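Local coordinates for phosphotyrosine protein phosphatase (Vibrio cholerae serotype O1, PDB 5Z3M) that hydrolyses phosphotyrosine in proteins, as a member of the low molecular weight tyrosine phosphatase family, at the interface of chains A and B. Numbering follows the deposited sequence. Chains: chain A/B, Phosphotyrosine protein phosphatase.

The interface of chains A and B. Residues chain A 51, 54, 57-58, 69; chain B 50-51.
A:Asp54, A:Leu57 and A:Gln58, on the helix 54-61, meet two loop residues of the partner, B:Met51, whose backbone is extended, and B:Thr50, whose backbone, with psi -32°, is not, while the loop residues A:Met51 and A:Val69 contribute side chains on the chain A side. B:Met51 carries the apolar part. Its CG lies beside its own backbone N (chi1 -70°), and bends at chi2 and chi3 turn the thioether so that the terminal methyl CE enters between helix and loop. There CE packs 3.5 Å from CG1 of A:Val69. The B:Met51 side chain crosses that of A:Leu57 nearly at right angles, with CE 3.7 Å from the leucine CG. A:Met51 comes alongside more loosely, CB 4.2 Å from CG of B:Met51. At the other end A:Asp54 and B:Thr50 run antiparallel, flank to flank, with carboxylate OD1 3.4 Å from the threonine CB. A:Gln58 flanks the same threonine at about a right angle. A water bridges the chains: the backbone N of B:Met51 donates to it over 3.1 Å (155° at H), and OD2 of A:Asp54 lies 3.0 Å from it, tying the start of the helix to the partner's loop. The patch belongs to a two-fold symmetric interface whose biological relevance the structure alone does not establish. It sits on the outer face of helix 54-61 and the neighbouring loops, its centre about 14 Å from the nucleophile A:Cys12.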
loop_
_atom_site.group_PDB
_atom_site.type_symbol
_atom_site.label_atom_id
_atom_site.label_comp_id
_atom_site.label_asym_id
_atom_site.label_seq_id
_atom_site.Cartn_x
_atom_site.Cartn_y
_atom_site.Cartn_z
ATOM N N MET A 51 4.323 -8.309 -3.930
ATOM C CA MET A 51 3.302 -7.844 -3.014
ATOM C C MET A 51 2.846 -8.965 -2.093
ATOM O O MET A 51 2.891 -10.136 -2.467
ATOM C CB MET A 51 2.109 -7.287 -3.798
ATOM C CG MET A 51 2.365 -5.945 -4.436
ATOM S SD MET A 51 2.379 -4.627 -3.205
ATOM C CE MET A 51 3.664 -3.570 -3.866
ATOM N N ASP A 54 -2.739 -12.234 -1.701
ATOM C CA ASP A 54 -4.080 -11.667 -1.872
ATOM C C ASP A 54 -5.042 -12.034 -0.735
ATOM O O ASP A 54 -5.583 -11.146 -0.081
ATOM C CB ASP A 54 -4.673 -12.100 -3.217
ATOM C CG ASP A 54 -4.031 -11.392 -4.393
ATOM O OD1 ASP A 54 -3.539 -10.264 -4.206
ATOM O OD2 ASP A 54 -4.024 -11.965 -5.501
ATOM N N LEU A 57 -4.760 -10.016 2.177
ATOM C CA LEU A 57 -5.213 -8.626 2.108
ATOM C C LEU A 57 -6.740 -8.500 2.056
ATOM O O LEU A 57 -7.299 -7.515 2.544
ATOM C CB LEU A 57 -4.581 -7.923 0.903
ATOM C CG LEU A 57 -3.223 -7.265 1.169
ATOM C CD1 LEU A 57 -3.342 -6.241 2.289
ATOM C CD2 LEU A 57 -2.145 -8.297 1.492
ATOM N N GLN A 58 -7.404 -9.491 1.468
ATOM C CA GLN A 58 -8.859 -9.582 1.522
ATOM C C GLN A 58 -9.331 -9.605 2.981
ATOM O O GLN A 58 -10.213 -8.838 3.376
ATOM C CB GLN A 58 -9.357 -10.835 0.797
ATOM C CG GLN A 58 -8.660 -11.157 -0.524
ATOM C CD GLN A 58 -8.974 -12.560 -1.018
ATOM O OE1 GLN A 58 -8.945 -12.829 -2.217
ATOM N NE2 GLN A 58 -9.261 -13.463 -0.090
ATOM N N VAL A 69 -0.374 -0.763 1.098
ATOM C CA VAL A 69 0.531 -1.864 1.448
ATOM C C VAL A 69 1.940 -1.724 0.860
ATOM O O VAL A 69 2.124 -1.440 -0.328
ATOM C CB VAL A 69 -0.068 -3.233 1.040
ATOM C CG1 VAL A 69 -1.218 -3.051 0.100
ATOM C CG2 VAL A 69 0.988 -4.154 0.432
ATOM N N THR B 50 -6.766 -8.215 -6.400
ATOM C CA THR B 50 -6.568 -7.469 -5.158
ATOM C C THR B 50 -5.402 -6.486 -5.229
ATOM O O THR B 50 -5.436 -5.425 -4.604
ATOM C CB THR B 50 -6.350 -8.422 -3.973
ATOM O OG1 THR B 50 -7.106 -9.621 -4.182
ATOM C CG2 THR B 50 -6.798 -7.762 -2.677
ATOM N N MET B 51 -4.378 -6.832 -6.001
ATOM C CA MET B 51 -3.234 -5.953 -6.170
ATOM C C MET B 51 -2.965 -5.627 -7.634
ATOM O O MET B 51 -3.147 -6.473 -8.514
ATOM C CB MET B 51 -1.993 -6.578 -5.530
ATOM C CG MET B 51 -2.055 -6.598 -4.019
ATOM S SD MET B 51 -2.195 -4.913 -3.389
ATOM C CE MET B 51 -3.171 -5.190 -1.913
HETATM O O HOH W 1 -3.537 -9.606 -7.216
#